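Uncharacterized protein (Bacteroides eggerthii, PDB 4FTD) is of unknown function, but folds as a six-bladed beta-propeller with an immunoglobulin-like domain and may take part in carbohydrate metabolism. Local coordinates at residues A[119-124]-A[441-446]; A[415-420]-A[428-433]; A[369-374]-A[397-402]. All coordinates share one frame; numbering follows the deposited sequence.

Contact 1: residues A[119-124]-A[441-446]; sequences PTVYNF and VICEFP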
loop_
_atom_site.group_PDB
_atom_site.type_symbol
_atom_site.label_atom_id
_atom_site.label_comp_id
_atom_site.label_asym_id
_atom_site.label_seq_id
_atom_site.Cartn_x
_atom_site.Cartn_y
_atom_site.Cartn_z
ATOM N N PRO A 119 8.440 -8.131 4.840
ATOM C CA PRO A 119 8.082 -8.200 3.436
ATOM C C PRO A 119 8.398 -9.542 2.808
ATOM O O PRO A 119 9.375 -10.170 3.173
ATOM C CB PRO A 119 8.977 -7.136 2.794
ATOM C CG PRO A 119 10.165 -7.075 3.663
ATOM C CD PRO A 119 9.688 -7.348 5.052
ATOM N N THR A 120 7.530 -10.013 1.926
ATOM C CA THR A 120 7.850 -11.122 1.019
ATOM C C THR A 120 7.806 -10.448 -0.332
ATOM O O THR A 120 6.760 -9.909 -0.745
ATOM C CB THR A 120 6.856 -12.273 1.099
ATOM O OG1 THR A 120 6.945 -12.826 2.401
ATOM C CG2 THR A 120 7.202 -13.380 0.094
ATOM N N VAL A 121 8.949 -10.419 -0.997
ATOM C CA VAL A 121 9.110 -9.702 -2.268
ATOM C C VAL A 121 9.245 -10.633 -3.464
ATOM O O VAL A 121 10.015 -11.575 -3.421
ATOM C CB VAL A 121 10.345 -8.775 -2.212
ATOM C CG1 VAL A 121 10.497 -8.001 -3.513
ATOM C CG2 VAL A 121 10.208 -7.797 -1.042
ATOM N N TYR A 122 8.477 -10.353 -4.520
ATOM C CA TYR A 122 8.614 -11.003 -5.818
ATOM C C TYR A 122 9.037 -9.886 -6.760
ATOM O O TYR A 122 8.226 -9.032 -7.180
ATOM C CB TYR A 122 7.313 -11.669 -6.241
ATOM C CG TYR A 122 6.836 -12.645 -5.203
ATOM C CD1 TYR A 122 7.455 -13.889 -5.032
ATOM C CD2 TYR A 122 5.788 -12.317 -4.360
ATOM C CE1 TYR A 122 7.016 -14.788 -4.058
ATOM C CE2 TYR A 122 5.353 -13.195 -3.383
ATOM C CZ TYR A 122 5.956 -14.416 -3.230
ATOM O OH TYR A 122 5.426 -15.226 -2.258
ATOM N N ASN A 123 10.326 -9.880 -7.064
ATOM C CA ASN A 123 10.969 -8.788 -7.770
ATOM C C ASN A 123 11.216 -9.020 -9.253
ATOM O O ASN A 123 11.883 -9.976 -9.620
ATOM C CB ASN A 123 12.298 -8.504 -7.116
ATOM C CG ASN A 123 12.987 -7.302 -7.730
ATOM O OD1 ASN A 123 12.345 -6.343 -8.142
ATOM N ND2 ASN A 123 14.290 -7.342 -7.757
ATOM N N PHE A 124 10.684 -8.114 -10.074
ATOM C CA PHE A 124 10.920 -8.110 -11.539
ATOM C C PHE A 124 11.467 -6.747 -11.973
ATOM O O PHE A 124 11.059 -6.206 -13.003
ATOM C CB PHE A 124 9.692 -8.570 -12.326
ATOM C CG PHE A 124 9.292 -9.976 -11.968
ATOM C CD1 PHE A 124 8.516 -10.212 -10.828
ATOM C CD2 PHE A 124 9.795 -11.058 -12.679
ATOM C CE1 PHE A 124 8.217 -11.486 -10.426
ATOM C CE2 PHE A 124 9.500 -12.344 -12.284
ATOM C CZ PHE A 124 8.716 -12.568 -11.153
ATOM N N VAL A 441 7.528 -4.765 -9.094
ATOM C CA VAL A 441 7.702 -5.542 -7.850
ATOM C C VAL A 441 6.321 -5.797 -7.226
ATOM O O VAL A 441 5.367 -4.987 -7.383
ATOM C CB VAL A 441 8.656 -4.808 -6.867
ATOM C CG1 VAL A 441 8.044 -3.527 -6.325
ATOM C CG2 VAL A 441 9.083 -5.677 -5.692
ATOM N N ILE A 442 6.181 -6.968 -6.586
ATOM C CA ILE A 442 5.074 -7.261 -5.715
ATOM C C ILE A 442 5.663 -7.475 -4.307
ATOM O O ILE A 442 6.545 -8.312 -4.140
ATOM C CB ILE A 442 4.341 -8.523 -6.139
ATOM C CG1 ILE A 442 3.770 -8.360 -7.563
ATOM C CG2 ILE A 442 3.245 -8.850 -5.097
ATOM C CD1 ILE A 442 3.396 -9.682 -8.221
ATOM N N CYS A 443 5.190 -6.707 -3.318
ATOM C CA CYS A 443 5.642 -6.808 -1.929
ATOM C C CYS A 443 4.454 -7.158 -1.059
ATOM O O CYS A 443 3.462 -6.410 -1.053
ATOM C CB CYS A 443 6.199 -5.479 -1.465
ATOM S SG CYS A 443 7.519 -4.887 -2.505
ATOM N N GLU A 444 4.538 -8.281 -0.352
ATOM C CA GLU A 444 3.443 -8.789 0.481
ATOM C C GLU A 444 3.844 -8.706 1.948
ATOM O O GLU A 444 4.993 -9.005 2.315
ATOM C CB GLU A 444 3.125 -10.241 0.122
ATOM C CG GLU A 444 2.852 -10.474 -1.363
ATOM C CD GLU A 444 2.209 -11.824 -1.666
ATOM O OE1 GLU A 444 2.386 -12.773 -0.874
ATOM O OE2 GLU A 444 1.517 -11.946 -2.698
ATOM N N PHE A 445 2.874 -8.355 2.784
ATOM C CA PHE A 445 3.083 -8.171 4.218
ATOM C C PHE A 445 1.964 -8.803 5.030
ATOM O O PHE A 445 0.798 -8.691 4.665
ATOM C CB PHE A 445 3.095 -6.689 4.569
ATOM C CG PHE A 445 4.084 -5.878 3.777
ATOM C CD1 PHE A 445 3.707 -5.292 2.561
ATOM C CD2 PHE A 445 5.365 -5.677 4.231
ATOM C CE1 PHE A 445 4.599 -4.542 1.837
ATOM C CE2 PHE A 445 6.254 -4.912 3.511
ATOM C CZ PHE A 445 5.869 -4.346 2.310
ATOM N N PRO A 446 2.303 -9.428 6.154
ATOM C CA PRO A 446 1.266 -9.956 7.041
ATOM C C PRO A 446 0.678 -8.862 7.955
ATOM O O PRO A 446 1.230 -7.772 8.032
ATOM C CB PRO A 446 2.038 -10.975 7.886
ATOM C CG PRO A 446 3.418 -10.404 7.973
ATOM C CD PRO A 446 3.662 -9.727 6.647
HETATM O O HOH W 1 5.719 -11.593 4.343
#
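Y122 and E444 meet across two antiparallel strands, with the carboxylate of E444 drawn up to the edge of the tyrosine ring. The glutamate starts beside the opposite backbone, its CB 3.8 Å from T120 O. CG stays next to that same carbonyl oxygen; it lies anti to its own carbonyl carbon (chi1 -53°), and the chain beyond it is extended. CD arrives 3.8 Å from Y122 CE2, near the ring plane, and the ring and carboxylate planes stand 85° apart. OE1 also lies against CE2 but takes its charge partner from the next strand, in a salt bridge with K428, while OE2 makes a long, weak ion pair with K171.

Beneath these side chains T120 pairs with E444, and Y122 with I442, through two backbone hydrogen bonds each. Y122 N to I442 O, 2.8 Å long, is almost straight at 176°. A water 2.6 Å from T120 OG1 also donates a weak bond to E444 O.

The other side, with V121, C443 and V441, is largely apolar, though N123 joins it, its OD1 bonded to S125 OG. V121 CG1 presses on V441 CG2 at 3.5 Å, tighter than usual for two carbons, and F400 packs against both valines. At the end of the ladder P119 CB touches F445 CE2 at 3.6 Å.

The segments lie 317 residues apart in sequence. Residues 120-125 enter the propeller first, yet form the edge strand of a sheet whose other three strands come from the end of the chain: the Velcro closure of a beta-propeller. The chemistry implies a propeller closed mainly by backbone bonds, with a largely apolar face packed on the preceding blade and a carboxylate on the other whose charge is probably balanced chiefly by K428.

Contact 2: residues A[415-420]-A[428-433]; sequences DYYIEK and KLCLFA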
loop_
_atom_site.group_PDB
_atom_site.type_symbol
_atom_site.label_atom_id
_atom_site.label_comp_id
_atom_site.label_asym_id
_atom_site.label_seq_id
_atom_site.Cartn_x
_atom_site.Cartn_y
_atom_site.Cartn_z
ATOM N N ASP A 415 -0.591 -0.470 -7.557
ATOM C CA ASP A 415 -1.817 -1.259 -7.381
ATOM C C ASP A 415 -1.675 -2.033 -6.079
ATOM O O ASP A 415 -0.583 -2.154 -5.552
ATOM C CB ASP A 415 -2.036 -2.256 -8.537
ATOM C CG ASP A 415 -2.845 -1.679 -9.708
ATOM O OD1 ASP A 415 -3.944 -1.067 -9.485
ATOM O OD2 ASP A 415 -2.384 -1.891 -10.868
ATOM N N TYR A 416 -2.778 -2.558 -5.571
ATOM C CA TYR A 416 -2.696 -3.386 -4.376
ATOM C C TYR A 416 -3.813 -4.373 -4.353
ATOM O O TYR A 416 -4.805 -4.189 -5.051
ATOM C CB TYR A 416 -2.737 -2.505 -3.114
ATOM C CG TYR A 416 -4.055 -1.812 -2.895
ATOM C CD1 TYR A 416 -4.321 -0.562 -3.469
ATOM C CD2 TYR A 416 -5.046 -2.393 -2.090
ATOM C CE1 TYR A 416 -5.543 0.065 -3.263
ATOM C CE2 TYR A 416 -6.264 -1.768 -1.885
ATOM C CZ TYR A 416 -6.490 -0.544 -2.470
ATOM O OH TYR A 416 -7.664 0.048 -2.263
ATOM N N TYR A 417 -3.652 -5.381 -3.502
ATOM C CA TYR A 417 -4.622 -6.430 -3.273
ATOM C C TYR A 417 -4.547 -6.864 -1.798
ATOM O O TYR A 417 -3.453 -7.048 -1.249
ATOM C CB TYR A 417 -4.310 -7.627 -4.167
ATOM C CG TYR A 417 -5.138 -8.842 -3.861
ATOM C CD1 TYR A 417 -6.464 -8.902 -4.260
ATOM C CD2 TYR A 417 -4.581 -9.948 -3.196
ATOM C CE1 TYR A 417 -7.236 -10.022 -3.983
ATOM C CE2 TYR A 417 -5.349 -11.083 -2.921
ATOM C CZ TYR A 417 -6.670 -11.101 -3.315
ATOM O OH TYR A 417 -7.438 -12.196 -3.066
ATOM N N ILE A 418 -5.706 -7.004 -1.176
ATOM C CA ILE A 418 -5.838 -7.449 0.213
ATOM C C ILE A 418 -6.390 -8.856 0.251
ATOM O O ILE A 418 -7.453 -9.110 -0.268
ATOM C CB ILE A 418 -6.751 -6.493 1.011
ATOM C CG1 ILE A 418 -6.032 -5.127 1.109
ATOM C CG2 ILE A 418 -7.070 -7.086 2.407
ATOM C CD1 ILE A 418 -6.800 -3.996 1.753
ATOM N N GLU A 419 -5.658 -9.773 0.861
ATOM C CA GLU A 419 -6.133 -11.132 1.074
ATOM C C GLU A 419 -6.832 -11.194 2.441
ATOM O O GLU A 419 -6.285 -10.721 3.449
ATOM C CB GLU A 419 -4.927 -12.093 1.001
ATOM C CG GLU A 419 -5.254 -13.583 0.899
ATOM C CD GLU A 419 -3.995 -14.425 0.676
ATOM O OE1 GLU A 419 -3.404 -14.338 -0.426
ATOM O OE2 GLU A 419 -3.595 -15.160 1.606
ATOM N N LYS A 420 -8.043 -11.756 2.481
ATOM C CA LYS A 420 -8.780 -11.952 3.741
ATOM C C LYS A 420 -8.683 -13.417 4.202
ATOM O O LYS A 420 -8.459 -14.301 3.385
ATOM C CB LYS A 420 -10.234 -11.505 3.572
ATOM C CG LYS A 420 -10.408 -9.991 3.416
ATOM C CD LYS A 420 -11.874 -9.600 3.235
ATOM C CE LYS A 420 -12.136 -8.126 3.537
ATOM N NZ LYS A 420 -12.134 -7.819 5.003
ATOM N N LYS A 428 -3.428 -10.379 4.594
ATOM C CA LYS A 428 -2.212 -10.089 3.839
ATOM C C LYS A 428 -2.416 -8.850 2.960
ATOM O O LYS A 428 -3.408 -8.763 2.250
ATOM C CB LYS A 428 -1.855 -11.326 2.994
ATOM C CG LYS A 428 -0.397 -11.456 2.588
ATOM C CD LYS A 428 -0.092 -12.845 2.016
ATOM C CE LYS A 428 -0.537 -13.010 0.568
ATOM N NZ LYS A 428 -0.113 -14.329 0.010
ATOM N N LEU A 429 -1.468 -7.907 3.007
ATOM C CA LEU A 429 -1.470 -6.702 2.190
ATOM C C LEU A 429 -0.410 -6.877 1.106
ATOM O O LEU A 429 0.786 -7.006 1.415
ATOM C CB LEU A 429 -1.127 -5.452 3.021
ATOM C CG LEU A 429 -0.957 -4.120 2.269
ATOM C CD1 LEU A 429 -2.255 -3.781 1.566
ATOM C CD2 LEU A 429 -0.508 -2.997 3.205
ATOM N N CYS A 430 -0.842 -6.818 -0.146
ATOM C CA CYS A 430 0.023 -7.034 -1.310
ATOM C C CYS A 430 0.086 -5.748 -2.114
ATOM O O CYS A 430 -0.946 -5.235 -2.509
ATOM C CB CYS A 430 -0.510 -8.179 -2.138
ATOM S SG CYS A 430 -0.923 -9.662 -1.199
ATOM N N LEU A 431 1.290 -5.195 -2.268
ATOM C CA LEU A 431 1.525 -3.917 -2.921
ATOM C C LEU A 431 2.329 -4.158 -4.194
ATOM O O LEU A 431 3.200 -5.019 -4.233
ATOM C CB LEU A 431 2.270 -2.953 -1.981
ATOM C CG LEU A 431 1.633 -2.743 -0.597
ATOM C CD1 LEU A 431 2.508 -1.764 0.176
ATOM C CD2 LEU A 431 0.187 -2.220 -0.664
ATOM N N PHE A 432 2.009 -3.388 -5.220
ATOM C CA PHE A 432 2.650 -3.459 -6.529
ATOM C C PHE A 432 3.004 -2.069 -6.976
ATOM O O PHE A 432 2.209 -1.129 -6.794
ATOM C CB PHE A 432 1.677 -4.065 -7.506
ATOM C CG PHE A 432 2.075 -3.983 -8.978
ATOM C CD1 PHE A 432 1.661 -2.907 -9.771
ATOM C CD2 PHE A 432 2.729 -5.082 -9.602
ATOM C CE1 PHE A 432 1.959 -2.865 -11.132
ATOM C CE2 PHE A 432 2.996 -5.061 -10.958
ATOM C CZ PHE A 432 2.618 -3.940 -11.718
ATOM N N ALA A 433 4.162 -1.957 -7.595
ATOM C CA ALA A 433 4.603 -0.764 -8.329
ATOM C C ALA A 433 5.334 -1.224 -9.599
ATOM O O ALA A 433 5.990 -2.289 -9.627
ATOM C CB ALA A 433 5.521 0.128 -7.495
#
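E419 and K428 hold one end of this ladder by both backbone and side chain. E419 N donates to K428 O at 2.8 Å, K428 N returns a longer bond to E419 O, and above them K428 NZ reaches E419 OE1 at 3.3 Å in a salt bridge whose hydrogen bond is weak. K428 adopts two conformers, which makes this bridge less certain; in one of them the bend at chi3 (79°) brings CE close to OE1, and NZ also forms a salt bridge with E444 on the next strand. Two more hydrogen-bonded pairs follow, Y417 with C430 and D415 with F432; the first includes C430 N to Y417 O at 2.8 Å. The carboxylate of D415 turns to K343, S142 and Y143 N, and OD1 also binds a glycerol, probably from the crystallisation liquor.

The strands form a beta hairpin within the four-stranded blade that closes the propeller, with 412-420 at the edge opposite strand 120-125. By the usual order of such blades, 412-420 would be the innermost strand, facing the central channel.

Outward from the backbone, C430 SG lies at the edge of the Y417 ring, 4.2 Å from CD2. On the same face D415 CB rests 4.0 Å from F432 CD1, and the F432 ring runs nearly parallel to that of Y143 in the following blade. On the other face of the sheet Y416 CG sits between its backbone N and carbonyl carbon (chi1 67°), and it is CB that touches L431 CD2, at 3.8 Å. I418 CG1 meets L429 CD1 at 4.0 Å, and V345 and F347 of the preceding blade pack against this pair.

Contact 3: residues A[369-374]-A[397-402]; sequences ALEVYD and IYQFKL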
loop_
_atom_site.group_PDB
_atom_site.type_symbol
_atom_site.label_atom_id
_atom_site.label_comp_id
_atom_site.label_asym_id
_atom_site.label_seq_id
_atom_site.Cartn_x
_atom_site.Cartn_y
_atom_site.Cartn_z
ATOM N N ALA A 369 11.064 4.385 -6.714
ATOM C CA ALA A 369 10.714 3.395 -5.722
ATOM C C ALA A 369 9.236 3.305 -5.409
ATOM O O ALA A 369 8.521 4.279 -5.480
ATOM C CB ALA A 369 11.485 3.699 -4.425
ATOM N N LEU A 370 8.803 2.112 -5.005
ATOM C CA LEU A 370 7.503 1.944 -4.369
ATOM C C LEU A 370 7.721 2.569 -2.990
ATOM O O LEU A 370 8.694 2.225 -2.318
ATOM C CB LEU A 370 7.151 0.460 -4.245
ATOM C CG LEU A 370 5.851 -0.019 -3.602
ATOM C CD1 LEU A 370 5.564 -1.475 -3.998
ATOM C CD2 LEU A 370 5.912 0.125 -2.108
ATOM N N GLU A 371 6.832 3.470 -2.565
ATOM C CA GLU A 371 6.890 4.037 -1.216
ATOM C C GLU A 371 5.522 3.979 -0.566
ATOM O O GLU A 371 4.511 4.162 -1.230
ATOM C CB GLU A 371 7.424 5.475 -1.279
ATOM C CG GLU A 371 8.913 5.482 -1.588
ATOM C CD GLU A 371 9.534 6.848 -1.736
ATOM O OE1 GLU A 371 8.819 7.868 -1.667
ATOM O OE2 GLU A 371 10.762 6.890 -1.940
ATOM N N VAL A 372 5.512 3.688 0.730
ATOM C CA VAL A 372 4.313 3.650 1.531
ATOM C C VAL A 372 4.468 4.657 2.665
ATOM O O VAL A 372 5.493 4.665 3.369
ATOM C CB VAL A 372 4.078 2.244 2.113
ATOM C CG1 VAL A 372 2.768 2.210 2.872
ATOM C CG2 VAL A 372 4.085 1.216 0.996
ATOM N N TYR A 373 3.451 5.503 2.833
ATOM C CA TYR A 373 3.412 6.495 3.881
ATOM C C TYR A 373 2.292 6.152 4.829
ATOM O O TYR A 373 1.240 5.665 4.410
ATOM C CB TYR A 373 3.200 7.880 3.306
ATOM C CG TYR A 373 4.380 8.367 2.557
ATOM C CD1 TYR A 373 5.401 9.070 3.212
ATOM C CD2 TYR A 373 4.516 8.101 1.200
ATOM C CE1 TYR A 373 6.502 9.512 2.534
ATOM C CE2 TYR A 373 5.607 8.549 0.502
ATOM C CZ TYR A 373 6.592 9.253 1.164
ATOM O OH TYR A 373 7.666 9.673 0.456
ATOM N N ASP A 374 2.514 6.402 6.107
ATOM C CA ASP A 374 1.494 6.119 7.131
ATOM C C ASP A 374 0.529 7.293 7.272
ATOM O O ASP A 374 0.936 8.378 7.681
ATOM C CB ASP A 374 2.148 5.837 8.474
ATOM C CG ASP A 374 1.199 5.186 9.478
ATOM O OD1 ASP A 374 -0.041 5.204 9.316
ATOM O OD2 ASP A 374 1.723 4.622 10.443
ATOM N N ILE A 397 7.131 4.704 5.505
ATOM C CA ILE A 397 7.218 3.579 6.432
ATOM C C ILE A 397 7.764 2.327 5.701
ATOM O O ILE A 397 8.183 1.390 6.332
ATOM C CB ILE A 397 5.853 3.317 7.103
ATOM C CG1 ILE A 397 5.980 2.353 8.278
ATOM C CG2 ILE A 397 4.841 2.787 6.110
ATOM C CD1 ILE A 397 4.700 2.220 9.073
ATOM N N TYR A 398 7.762 2.314 4.369
ATOM C CA TYR A 398 8.345 1.206 3.588
ATOM C C TYR A 398 8.773 1.734 2.221
ATOM O O TYR A 398 8.084 2.569 1.653
ATOM C CB TYR A 398 7.339 0.046 3.394
ATOM C CG TYR A 398 7.906 -1.085 2.563
ATOM C CD1 TYR A 398 8.813 -1.986 3.115
ATOM C CD2 TYR A 398 7.586 -1.216 1.204
ATOM C CE1 TYR A 398 9.368 -3.006 2.350
ATOM C CE2 TYR A 398 8.146 -2.226 0.429
ATOM C CZ TYR A 398 9.022 -3.122 1.003
ATOM O OH TYR A 398 9.579 -4.104 0.234
ATOM N N GLN A 399 9.902 1.242 1.710
ATOM C CA GLN A 399 10.416 1.626 0.403
ATOM C C GLN A 399 11.013 0.419 -0.284
ATOM O O GLN A 399 11.706 -0.374 0.357
ATOM C CB GLN A 399 11.521 2.661 0.548
ATOM C CG GLN A 399 12.027 3.233 -0.768
ATOM C CD GLN A 399 13.161 4.200 -0.569
ATOM O OE1 GLN A 399 14.232 3.829 -0.101
ATOM N NE2 GLN A 399 12.935 5.436 -0.928
ATOM N N PHE A 400 10.716 0.266 -1.571
ATOM C CA PHE A 400 11.362 -0.740 -2.391
ATOM C C PHE A 400 11.848 -0.025 -3.641
ATOM O O PHE A 400 11.055 0.433 -4.438
ATOM C CB PHE A 400 10.468 -1.928 -2.748
ATOM C CG PHE A 400 11.240 -3.034 -3.421
ATOM C CD1 PHE A 400 11.481 -2.995 -4.789
ATOM C CD2 PHE A 400 11.790 -4.070 -2.673
ATOM C CE1 PHE A 400 12.240 -3.978 -5.410
ATOM C CE2 PHE A 400 12.553 -5.062 -3.289
ATOM C CZ PHE A 400 12.789 -5.002 -4.659
ATOM N N LYS A 401 13.154 0.084 -3.770
ATOM C CA LYS A 401 13.786 0.750 -4.882
ATOM C C LYS A 401 13.793 -0.152 -6.108
ATOM O O LYS A 401 14.290 -1.279 -6.034
ATOM C CB LYS A 401 15.199 1.113 -4.467
ATOM C CG LYS A 401 15.268 2.341 -3.576
ATOM C CD LYS A 401 16.718 2.637 -3.249
ATOM C CE LYS A 401 17.072 4.078 -3.528
ATOM N NZ LYS A 401 17.045 4.471 -4.983
ATOM N N LEU A 402 13.282 0.362 -7.235
ATOM C CA LEU A 402 13.142 -0.406 -8.471
ATOM C C LEU A 402 14.403 -0.339 -9.344
ATOM O O LEU A 402 14.488 -1.028 -10.344
ATOM C CB LEU A 402 11.902 0.071 -9.258
ATOM C CG LEU A 402 10.515 -0.038 -8.602
ATOM C CD1 LEU A 402 9.457 0.803 -9.335
ATOM C CD2 LEU A 402 10.141 -1.499 -8.556
#
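Y398 turns the edge of its ring to L370 and V372. L370 CD2 lies in the ring plane, 3.9 Å from Y398 CD2, and V372 CG2 stands near the same plane. CG of the tyrosine is anti to its backbone N (chi1 178°), and the ring makes an edge-to-face contact with F445 of the closing blade.

On the other side of the sheet the side chains of E371 and Q399 lie side by side, pointing the same way, with carboxylate and amide planes 30° apart. Q399 NE2 donates to E371 OE2 at 2.8 Å, approaching on the anti side of the carboxylate and 27° out of its plane. OE2 also bonds S367 OG, so two partners grip one oxygen of a buried carboxylate. An alanine in place of E371 would probably leave the Q399 amide and the S367 hydroxyl without their shared acceptor and the amide more able to turn.

These are the two outer strands of one propeller blade, running antiparallel and joined by a connection that contains helix 381-390. The ladder ends in a classic beta bulge, where I397 and Y398 both face V372. There V372 O takes a bond of 2.7 Å from I397 N and a weak one of 3.4 Å from Y398 N. I397 CG2 packs on V372 CG1 at 3.9 Å.

Further along, L370 and F400 exchange two backbone hydrogen bonds, with F400 N to L370 O at 2.9 Å. At the far end A369 CB touches Q399 CG at 3.7 Å, and K401 CG lies a little farther from that methyl. K401 NZ is hydrogen-bonded to S367 O.

How the contacts relate
Contacts 1 and 2 belong to one four-stranded sheet: strands 426-435 and 439-446 are neighbours, joined by bonds such as C443 N to L431 O. Contact 3 lies in the preceding blade and meets both by packing, Y398 against C443, L370 against L431 and A433, and V372 against L431. Half the touching residues are buried in contacts 1 and 3, four of ten in contact 2, which has none exposed and lies nearest the chain centre. Polar side chains differ: a salt bridge with a weak hydrogen bond in contact 2, an amide-carboxylate bond in contact 3, and in contact 1 a carboxylate whose lysine belongs to contact 2. Only contact 1 joins distant ends of the propeller sequence.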